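Local coordinates for protein cellobiose 2-epimerase (Caldibacillus thermoamylovorans, PDB 5ZHB) that catalyses the 2-epimerization of cellobiose, probably interconverting the glucose and mannose forms of its reducing-end sugar, at residues Ile213-Phe227 and Lys268-Ile280. Numbering follows the deposited sequence.
Sequences IDLFYEKVFDKQSKF and KYTQMVIDIAYNI
With CG opposite the backbone N (chi1 179°), the Tyr217 ring reaches across to helix 268-280, while Tyr269, its CG beside the backbone N, turns an edge to the Tyr217 face. This offset edge-to-face pair has centroids 5.6 Å apart and planes at 67°. Lys268 lays its aliphatic chain over a Tyr217 face, CG standing 4.1 Å from the ring centroid, and Met272 SD lies at the ring's edge. Cutting Tyr217 back to an alanine is likely to open a gap between these three side chains and to leave the Tyr269 edge without its aromatic partner. Ile213 CG2 sits over the centre of a Tyr269 face, 3.5 Å from the centroid. The Tyr269 hydroxyl donates to Asp214 OD1, but the modelled 2.3 Å is implausibly short, so the exact length is doubtful. The axes of the segments 213-220 and 268-280 approach to 10.5 Å and cross at 64°, within the (alpha/alpha)6 barrel expected of the GlcNAc 2-epimerase family; Leu259 of helix 245-262 also touches Ile213. Beyond the helix end, Met272 CG covers a Phe221 face, 3.6 Å from the centroid. Asn279 ND2 lies 3.3 Å above the plane of the Phe227 ring, and a water accepts from ND2 and donates to Lys226 O, while Asn279 OD1 is hydrogen-bonded to Lys283 NZ.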
loop_
_atom_site.group_PDB
_atom_site.type_symbol
_atom_site.label_atom_id
_atom_site.label_comp_id
_atom_site.label_asym_id
_atom_site.label_seq_id
_atom_site.Cartn_x
_atom_site.Cartn_y
_atom_site.Cartn_z
ATOM N N ILE A 213 -1.935 13.807 -9.572
ATOM C CA ILE A 213 -1.078 14.660 -8.758
ATOM C C ILE A 213 -1.779 15.975 -8.468
ATOM O O ILE A 213 -1.813 16.461 -7.335
ATOM C CB ILE A 213 0.299 14.846 -9.412
ATOM C CG1 ILE A 213 1.066 13.551 -9.385
ATOM C CG2 ILE A 213 1.079 15.977 -8.704
ATOM C CD1 ILE A 213 2.172 13.464 -10.415
ATOM N N ASP A 214 -2.436 16.519 -9.489
ATOM C CA ASP A 214 -3.128 17.795 -9.350
ATOM C C ASP A 214 -4.344 17.671 -8.438
ATOM O O ASP A 214 -4.577 18.540 -7.591
ATOM C CB ASP A 214 -3.387 18.385 -10.724
ATOM C CG ASP A 214 -3.624 19.882 -10.658
ATOM O OD1 ASP A 214 -2.681 20.600 -10.245
ATOM O OD2 ASP A 214 -4.774 20.279 -10.863
ATOM N N LEU A 215 -5.079 16.540 -8.542
ATOM C CA LEU A 215 -6.147 16.265 -7.601
ATOM C C LEU A 215 -5.604 16.216 -6.168
ATOM O O LEU A 215 -6.225 16.738 -5.244
ATOM C CB LEU A 215 -6.850 14.959 -7.971
ATOM C CG LEU A 215 -7.751 14.953 -9.213
ATOM C CD1 LEU A 215 -8.137 13.535 -9.564
ATOM C CD2 LEU A 215 -8.980 15.761 -8.957
ATOM N N PHE A 216 -4.472 15.544 -5.962
ATOM C CA PHE A 216 -3.875 15.540 -4.632
ATOM C C PHE A 216 -3.577 16.970 -4.183
ATOM O O PHE A 216 -3.948 17.351 -3.069
ATOM C CB PHE A 216 -2.613 14.681 -4.530
ATOM C CG PHE A 216 -2.970 13.271 -4.073
ATOM C CD1 PHE A 216 -3.174 13.000 -2.723
ATOM C CD2 PHE A 216 -3.208 12.274 -5.004
ATOM C CE1 PHE A 216 -3.546 11.731 -2.309
ATOM C CE2 PHE A 216 -3.575 11.004 -4.587
ATOM C CZ PHE A 216 -3.760 10.740 -3.247
ATOM N N TYR A 217 -2.936 17.728 -5.061
ATOM C CA TYR A 217 -2.486 19.078 -4.709
ATOM C C TYR A 217 -3.682 19.994 -4.406
ATOM O O TYR A 217 -3.745 20.571 -3.318
ATOM C CB TYR A 217 -1.583 19.678 -5.783
ATOM C CG TYR A 217 -1.176 21.090 -5.372
ATOM C CD1 TYR A 217 -0.172 21.301 -4.425
ATOM C CD2 TYR A 217 -1.838 22.204 -5.881
ATOM C CE1 TYR A 217 0.170 22.580 -4.006
ATOM C CE2 TYR A 217 -1.494 23.485 -5.479
ATOM C CZ TYR A 217 -0.486 23.672 -4.552
ATOM O OH TYR A 217 -0.144 24.926 -4.166
ATOM N N GLU A 218 -4.660 20.041 -5.325
ATOM C CA GLU A 218 -5.811 20.939 -5.252
ATOM C C GLU A 218 -6.924 20.477 -4.318
ATOM O O GLU A 218 -7.495 21.295 -3.599
ATOM C CB GLU A 218 -6.514 21.085 -6.600
ATOM C CG GLU A 218 -5.758 21.918 -7.624
ATOM C CD GLU A 218 -6.668 22.378 -8.761
ATOM O OE1 GLU A 218 -7.911 22.103 -8.772
ATOM O OE2 GLU A 218 -6.078 23.002 -9.667
ATOM N N LYS A 219 -7.280 19.181 -4.350
ATOM C CA LYS A 219 -8.446 18.710 -3.608
ATOM C C LYS A 219 -8.083 18.046 -2.271
ATOM O O LYS A 219 -8.741 18.280 -1.267
ATOM C CB LYS A 219 -9.198 17.754 -4.540
ATOM C CG LYS A 219 -9.489 18.253 -5.969
ATOM C CD LYS A 219 -10.398 19.480 -5.985
ATOM C CE LYS A 219 -10.663 20.009 -7.377
ATOM N NZ LYS A 219 -11.751 20.989 -7.308
ATOM N N VAL A 220 -7.067 17.161 -2.259
ATOM C CA VAL A 220 -6.829 16.308 -1.104
ATOM C C VAL A 220 -6.099 17.102 -0.014
ATOM O O VAL A 220 -6.513 17.121 1.153
ATOM C CB VAL A 220 -6.055 15.027 -1.515
ATOM C CG1 VAL A 220 -5.865 14.120 -0.311
ATOM C CG2 VAL A 220 -6.705 14.279 -2.688
ATOM N N PHE A 221 -5.022 17.756 -0.426
ATOM C CA PHE A 221 -4.102 18.458 0.465
ATOM C C PHE A 221 -4.687 19.788 0.908
ATOM O O PHE A 221 -5.037 20.608 0.058
ATOM C CB PHE A 221 -2.843 18.688 -0.356
ATOM C CG PHE A 221 -1.665 19.425 0.278
ATOM C CD1 PHE A 221 -1.141 19.030 1.509
ATOM C CD2 PHE A 221 -1.031 20.462 -0.413
ATOM C CE1 PHE A 221 -0.029 19.675 2.046
ATOM C CE2 PHE A 221 0.078 21.099 0.132
ATOM C CZ PHE A 221 0.564 20.709 1.369
ATOM N N ASP A 222 -4.814 19.942 2.228
ATOM C CA ASP A 222 -5.181 21.188 2.879
ATOM C C ASP A 222 -3.947 22.090 2.968
ATOM O O ASP A 222 -3.000 21.808 3.705
ATOM C CB ASP A 222 -5.769 20.887 4.242
ATOM C CG ASP A 222 -6.269 22.103 4.998
ATOM O OD1 ASP A 222 -5.570 23.115 4.960
ATOM O OD2 ASP A 222 -7.319 21.999 5.638
ATOM N N LYS A 223 -3.931 23.175 2.184
ATOM C CA LYS A 223 -2.729 23.989 2.060
ATOM C C LYS A 223 -2.495 24.835 3.311
ATOM O O LYS A 223 -1.414 25.374 3.455
ATOM C CB LYS A 223 -2.714 24.847 0.791
ATOM C CG LYS A 223 -2.270 24.095 -0.452
ATOM C CD LYS A 223 -2.945 24.539 -1.746
ATOM C CE LYS A 223 -3.981 23.568 -2.249
ATOM N NZ LYS A 223 -5.095 23.273 -1.345
ATOM N N GLN A 224 -3.451 24.886 4.239
ATOM C CA GLN A 224 -3.274 25.573 5.510
ATOM C C GLN A 224 -2.708 24.628 6.574
ATOM O O GLN A 224 -1.668 24.891 7.159
ATOM C CB GLN A 224 -4.649 26.101 5.916
ATOM C CG GLN A 224 -4.628 27.207 6.964
ATOM C CD GLN A 224 -5.838 28.114 6.841
ATOM O OE1 GLN A 224 -6.761 28.075 7.665
ATOM N NE2 GLN A 224 -5.874 28.910 5.777
ATOM N N SER A 225 -3.395 23.512 6.831
ATOM C CA SER A 225 -2.985 22.578 7.876
ATOM C C SER A 225 -1.811 21.702 7.430
ATOM O O SER A 225 -1.122 21.125 8.280
ATOM C CB SER A 225 -4.138 21.705 8.291
ATOM O OG SER A 225 -4.385 20.764 7.260
ATOM N N LYS A 226 -1.675 21.540 6.100
ATOM C CA LYS A 226 -0.691 20.684 5.444
ATOM C C LYS A 226 -1.039 19.199 5.596
ATOM O O LYS A 226 -0.261 18.373 5.148
ATOM C CB LYS A 226 0.741 20.940 5.914
ATOM C CG LYS A 226 1.107 22.414 5.817
ATOM C CD LYS A 226 1.477 22.830 4.409
ATOM C CE LYS A 226 2.137 24.178 4.370
ATOM N NZ LYS A 226 1.138 25.216 4.140
ATOM N N PHE A 227 -2.231 18.882 6.111
ATOM C CA PHE A 227 -2.705 17.503 6.131
ATOM C C PHE A 227 -3.445 17.146 4.844
ATOM O O PHE A 227 -3.987 18.009 4.139
ATOM C CB PHE A 227 -3.662 17.235 7.286
ATOM C CG PHE A 227 -3.026 17.114 8.657
ATOM C CD1 PHE A 227 -2.388 15.936 9.038
ATOM C CD2 PHE A 227 -3.111 18.154 9.581
ATOM C CE1 PHE A 227 -1.830 15.811 10.300
ATOM C CE2 PHE A 227 -2.542 18.034 10.843
ATOM C CZ PHE A 227 -1.914 16.853 11.203
ATOM N N LYS A 268 5.124 23.513 -6.939
ATOM C CA LYS A 268 4.153 23.407 -5.863
ATOM C C LYS A 268 4.004 21.946 -5.376
ATOM O O LYS A 268 3.679 21.704 -4.218
ATOM C CB LYS A 268 2.848 24.097 -6.255
ATOM C CG LYS A 268 2.120 23.644 -7.500
ATOM C CD LYS A 268 1.177 24.743 -7.992
ATOM C CE LYS A 268 0.060 24.290 -8.878
ATOM N NZ LYS A 268 0.523 23.986 -10.231
ATOM N N TYR A 269 4.253 20.989 -6.259
ATOM C CA TYR A 269 4.090 19.571 -5.976
ATOM C C TYR A 269 5.276 19.097 -5.137
ATOM O O TYR A 269 5.077 18.460 -4.097
ATOM C CB TYR A 269 3.997 18.765 -7.277
ATOM C CG TYR A 269 2.819 19.118 -8.178
ATOM C CD1 TYR A 269 1.648 19.645 -7.655
ATOM C CD2 TYR A 269 2.868 18.886 -9.546
ATOM C CE1 TYR A 269 0.569 19.957 -8.465
ATOM C CE2 TYR A 269 1.797 19.196 -10.375
ATOM C CZ TYR A 269 0.649 19.742 -9.826
ATOM O OH TYR A 269 -0.439 20.073 -10.572
ATOM N N THR A 270 6.494 19.439 -5.593
ATOM C CA THR A 270 7.702 19.243 -4.794
ATOM C C THR A 270 7.540 19.838 -3.394
ATOM O O THR A 270 7.814 19.182 -2.383
ATOM C CB THR A 270 8.904 19.793 -5.568
ATOM O OG1 THR A 270 9.165 18.822 -6.574
ATOM C CG2 THR A 270 10.165 19.878 -4.730
ATOM N N GLN A 271 7.058 21.083 -3.304
ATOM C CA GLN A 271 6.887 21.710 -2.006
ATOM C C GLN A 271 5.831 20.970 -1.177
ATOM O O GLN A 271 5.941 20.879 0.038
ATOM C CB GLN A 271 6.480 23.183 -2.104
ATOM C CG GLN A 271 6.699 23.928 -0.791
ATOM C CD GLN A 271 8.161 23.894 -0.405
ATOM O OE1 GLN A 271 9.027 24.233 -1.219
ATOM N NE2 GLN A 271 8.452 23.435 0.802
ATOM N N MET A 272 4.776 20.460 -1.829
ATOM C CA MET A 272 3.789 19.663 -1.119
ATOM C C MET A 272 4.467 18.436 -0.490
ATOM O O MET A 272 4.250 18.170 0.674
ATOM C CB MET A 272 2.611 19.249 -2.017
ATOM C CG MET A 272 1.662 18.247 -1.361
ATOM S SD MET A 272 0.300 17.821 -2.471
ATOM C CE MET A 272 1.187 17.098 -3.847
ATOM N N VAL A 273 5.269 17.702 -1.251
ATOM C CA VAL A 273 5.942 16.515 -0.747
ATOM C C VAL A 273 6.704 16.848 0.539
ATOM O O VAL A 273 6.622 16.127 1.538
ATOM C CB VAL A 273 6.828 15.961 -1.877
ATOM C CG1 VAL A 273 7.876 14.954 -1.382
ATOM C CG2 VAL A 273 5.963 15.326 -2.966
ATOM N N ILE A 274 7.403 18.001 0.526
ATOM C CA ILE A 274 8.295 18.352 1.608
ATOM C C ILE A 274 7.472 18.789 2.807
ATOM O O ILE A 274 7.719 18.334 3.914
ATOM C CB ILE A 274 9.315 19.409 1.128
ATOM C CG1 ILE A 274 10.233 18.835 0.074
ATOM C CG2 ILE A 274 10.125 20.003 2.285
ATOM C CD1 ILE A 274 10.908 19.887 -0.800
ATOM N N ASP A 275 6.436 19.615 2.566
ATOM C CA ASP A 275 5.631 20.183 3.640
ATOM C C ASP A 275 4.853 19.107 4.405
ATOM O O ASP A 275 4.687 19.186 5.628
ATOM C CB ASP A 275 4.739 21.290 3.090
ATOM C CG ASP A 275 5.481 22.552 2.635
ATOM O OD1 ASP A 275 6.695 22.662 2.919
ATOM O OD2 ASP A 275 4.856 23.380 1.964
ATOM N N ILE A 276 4.341 18.106 3.677
ATOM C CA ILE A 276 3.690 16.983 4.331
ATOM C C ILE A 276 4.684 16.317 5.291
ATOM O O ILE A 276 4.356 16.050 6.441
ATOM C CB ILE A 276 3.112 15.992 3.297
ATOM C CG1 ILE A 276 1.924 16.588 2.491
ATOM C CG2 ILE A 276 2.708 14.670 3.952
ATOM C CD1 ILE A 276 1.671 15.843 1.192
ATOM N N ALA A 277 5.903 16.042 4.833
ATOM C CA ALA A 277 6.868 15.324 5.655
ATOM C C ALA A 277 7.213 16.102 6.929
ATOM O O ALA A 277 7.198 15.556 8.038
ATOM C CB ALA A 277 8.072 14.975 4.837
ATOM N N TYR A 278 7.397 17.428 6.794
ATOM C CA TYR A 278 7.601 18.271 7.961
ATOM C C TYR A 278 6.392 18.205 8.876
ATOM O O TYR A 278 6.521 18.164 10.109
ATOM C CB TYR A 278 7.907 19.725 7.595
ATOM C CG TYR A 278 9.381 19.932 7.300
ATOM C CD1 TYR A 278 10.313 19.863 8.336
ATOM C CD2 TYR A 278 9.846 20.203 6.021
ATOM C CE1 TYR A 278 11.662 20.054 8.099
ATOM C CE2 TYR A 278 11.199 20.418 5.778
ATOM C CZ TYR A 278 12.103 20.337 6.823
ATOM O OH TYR A 278 13.449 20.498 6.669
ATOM N N ASN A 279 5.203 18.234 8.276
ATOM C CA ASN A 279 3.985 18.282 9.056
ATOM C C ASN A 279 3.874 17.027 9.928
ATOM O O ASN A 279 3.468 17.079 11.106
ATOM C CB ASN A 279 2.775 18.466 8.130
ATOM C CG ASN A 279 1.523 18.790 8.896
ATOM O OD1 ASN A 279 1.513 19.738 9.691
ATOM N ND2 ASN A 279 0.498 17.962 8.771
ATOM N N ILE A 280 4.176 15.865 9.325
ATOM C CA ILE A 280 3.959 14.617 10.041
ATOM C C ILE A 280 5.078 14.426 11.070
ATOM O O ILE A 280 4.816 13.885 12.137
ATOM C CB ILE A 280 3.792 13.422 9.077
ATOM C CG1 ILE A 280 2.583 13.632 8.130
ATOM C CG2 ILE A 280 3.689 12.128 9.880
ATOM C CD1 ILE A 280 1.242 13.759 8.829
HETATM O O HOH W 1 0.515 16.129 6.553
#